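Local structure of RNA-binding protein with serine-rich domain 1 (Homo sapiens, 4A8X) at residues Glu23-Tyr28 / Val52-Pro57. The protein is an auxiliary component of the exon junction complex deposited on spliced mRNAs and uses its RNA recognition motif domain to form the ASAP complex. Numbering follows the deposited sequence.
Sequences EIFSTY and VEFENP
Phe54 reaches from the end of its strand to the C-terminal part of helix 18-26 and meets Phe25 with the rim of its ring. CE1 of Phe54 lies 3.4 Å from the backbone O of Phe25, which sits at the ring edge and in the ring plane, where the slightly positive C-H border can face a carbonyl oxygen. The same oxygen accepts the backbone hydrogen bond from Tyr28 N (2.9 Å). Beside it, CZ of Phe54 touches CB of Phe25 at 4.2 Å. With its CG anti to the carbonyl carbon (chi1 -68°), Phe54 brings its ring over Val52, whose CG1 lies 3.8 Å above one face, toward the rim. In this RNA recognition motif, the antiparallel sheet carries helices 18-26 and 57-67 on one side, and the contact belongs to the buried layer between sheet and helices: Phe25 also packs on Met67 and Ile9, while Phe54 touches Ala63 and Ile31. Packing is looser at Tyr28, whose backbone C comes no nearer than 4.3 Å to Phe54 CE1; its side chain leads away from the strand toward His66. Away from the strand the segment faces partly solvent and partly the chain of another protein, where Ile24 and Thr27 meet aromatic side chains. There Thr27 OG1 donates to Ile24 O at 2.7 Å, approaching from the same face of that carbonyl as Thr27 N, so two donors share one acceptor. Glu23, partly exposed, has both carboxylate oxygens hydrogen-bonded to the backbone of that other protein's chain.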
loop_
_atom_site.group_PDB
_atom_site.type_symbol
_atom_site.label_atom_id
_atom_site.label_comp_id
_atom_site.label_asym_id
_atom_site.label_seq_id
_atom_site.Cartn_x
_atom_site.Cartn_y
_atom_site.Cartn_z
ATOM N N GLU A 23 15.217 2.126 5.783
ATOM C CA GLU A 23 15.775 0.998 5.042
ATOM C C GLU A 23 15.957 1.320 3.537
ATOM O O GLU A 23 17.020 1.065 2.946
ATOM C CB GLU A 23 14.896 -0.241 5.234
ATOM C CG GLU A 23 15.383 -1.436 4.497
ATOM C CD GLU A 23 14.519 -2.667 4.703
ATOM O OE1 GLU A 23 13.659 -2.681 5.598
ATOM O OE2 GLU A 23 14.732 -3.628 3.962
ATOM N N ILE A 24 14.938 1.910 2.911
ATOM C CA ILE A 24 14.985 2.130 1.487
ATOM C C ILE A 24 16.036 3.213 1.124
ATOM O O ILE A 24 16.838 3.034 0.216
ATOM C CB ILE A 24 13.564 2.533 0.966
ATOM C CG1 ILE A 24 12.641 1.304 0.960
ATOM C CG2 ILE A 24 13.649 3.162 -0.393
ATOM C CD1 ILE A 24 11.140 1.667 0.791
ATOM N N PHE A 25 16.008 4.338 1.810
ATOM C CA PHE A 25 16.824 5.475 1.403
ATOM C C PHE A 25 18.277 5.368 1.880
ATOM O O PHE A 25 19.187 6.020 1.347
ATOM C CB PHE A 25 16.121 6.760 1.821
ATOM C CG PHE A 25 15.023 7.118 0.858
ATOM C CD1 PHE A 25 15.310 7.833 -0.272
ATOM C CD2 PHE A 25 13.728 6.640 1.044
ATOM C CE1 PHE A 25 14.305 8.112 -1.222
ATOM C CE2 PHE A 25 12.729 6.907 0.101
ATOM C CZ PHE A 25 13.040 7.653 -1.036
ATOM N N SER A 26 18.494 4.495 2.845
ATOM C CA SER A 26 19.857 4.190 3.286
ATOM C C SER A 26 20.625 3.528 2.147
ATOM O O SER A 26 21.866 3.560 2.118
ATOM C CB SER A 26 19.841 3.289 4.516
ATOM O OG SER A 26 19.541 4.063 5.671
ATOM N N THR A 27 19.897 2.939 1.203
ATOM C CA THR A 27 20.495 2.471 -0.054
ATOM C C THR A 27 21.387 3.557 -0.689
ATOM O O THR A 27 22.338 3.228 -1.395
ATOM C CB THR A 27 19.400 2.050 -1.119
ATOM O OG1 THR A 27 18.536 1.057 -0.564
ATOM C CG2 THR A 27 20.044 1.445 -2.393
ATOM N N TYR A 28 21.055 4.834 -0.473
ATOM C CA TYR A 28 21.666 5.915 -1.250
ATOM C C TYR A 28 22.685 6.733 -0.441
ATOM O O TYR A 28 23.348 7.607 -0.996
ATOM C CB TYR A 28 20.590 6.816 -1.931
ATOM C CG TYR A 28 19.693 5.973 -2.785
ATOM C CD1 TYR A 28 20.146 5.444 -3.969
ATOM C CD2 TYR A 28 18.391 5.641 -2.376
ATOM C CE1 TYR A 28 19.362 4.619 -4.756
ATOM C CE2 TYR A 28 17.599 4.790 -3.155
ATOM C CZ TYR A 28 18.082 4.303 -4.348
ATOM O OH TYR A 28 17.326 3.469 -5.138
ATOM N N VAL A 52 14.004 13.388 4.466
ATOM C CA VAL A 52 15.214 12.625 4.751
ATOM C C VAL A 52 16.455 13.514 4.522
ATOM O O VAL A 52 16.622 14.104 3.448
ATOM C CB VAL A 52 15.280 11.339 3.887
ATOM C CG1 VAL A 52 16.567 10.591 4.142
ATOM C CG2 VAL A 52 14.064 10.423 4.209
ATOM N N GLU A 53 17.306 13.620 5.535
ATOM C CA GLU A 53 18.528 14.417 5.411
ATOM C C GLU A 53 19.725 13.496 5.414
ATOM O O GLU A 53 19.889 12.697 6.338
ATOM C CB GLU A 53 18.637 15.438 6.548
ATOM C CG GLU A 53 19.954 16.170 6.521
ATOM C CD GLU A 53 20.015 17.322 7.488
ATOM O OE1 GLU A 53 20.387 17.089 8.657
ATOM O OE2 GLU A 53 19.711 18.462 7.067
ATOM N N PHE A 54 20.552 13.615 4.378
ATOM C CA PHE A 54 21.738 12.791 4.231
ATOM C C PHE A 54 22.955 13.541 4.766
ATOM O O PHE A 54 22.886 14.739 5.058
ATOM C CB PHE A 54 21.967 12.420 2.778
ATOM C CG PHE A 54 20.932 11.489 2.221
ATOM C CD1 PHE A 54 21.059 10.101 2.398
ATOM C CD2 PHE A 54 19.831 11.986 1.525
ATOM C CE1 PHE A 54 20.107 9.231 1.885
ATOM C CE2 PHE A 54 18.839 11.121 1.029
ATOM C CZ PHE A 54 18.986 9.724 1.205
ATOM N N GLU A 55 24.058 12.820 4.890
ATOM C CA GLU A 55 25.309 13.379 5.360
ATOM C C GLU A 55 25.966 14.313 4.338
ATOM O O GLU A 55 26.680 15.260 4.713
ATOM C CB GLU A 55 26.250 12.217 5.715
ATOM C CG GLU A 55 27.536 12.669 6.305
ATOM C CD GLU A 55 28.512 11.526 6.580
ATOM O OE1 GLU A 55 28.344 10.402 6.017
ATOM O OE2 GLU A 55 29.448 11.778 7.373
ATOM N N ASN A 56 25.780 14.046 3.051
ATOM C CA ASN A 56 26.409 14.912 2.054
ATOM C C ASN A 56 25.575 15.059 0.796
ATOM O O ASN A 56 24.708 14.242 0.509
ATOM C CB ASN A 56 27.868 14.457 1.747
ATOM C CG ASN A 56 27.934 13.221 0.876
ATOM O OD1 ASN A 56 27.363 13.199 -0.210
ATOM N ND2 ASN A 56 28.657 12.196 1.330
ATOM N N PRO A 57 25.775 16.153 0.071
ATOM C CA PRO A 57 24.967 16.452 -1.112
ATOM C C PRO A 57 25.012 15.391 -2.197
ATOM O O PRO A 57 24.025 15.245 -2.901
ATOM C CB PRO A 57 25.591 17.747 -1.650
ATOM C CG PRO A 57 26.301 18.344 -0.495
ATOM C CD PRO A 57 26.798 17.183 0.313
#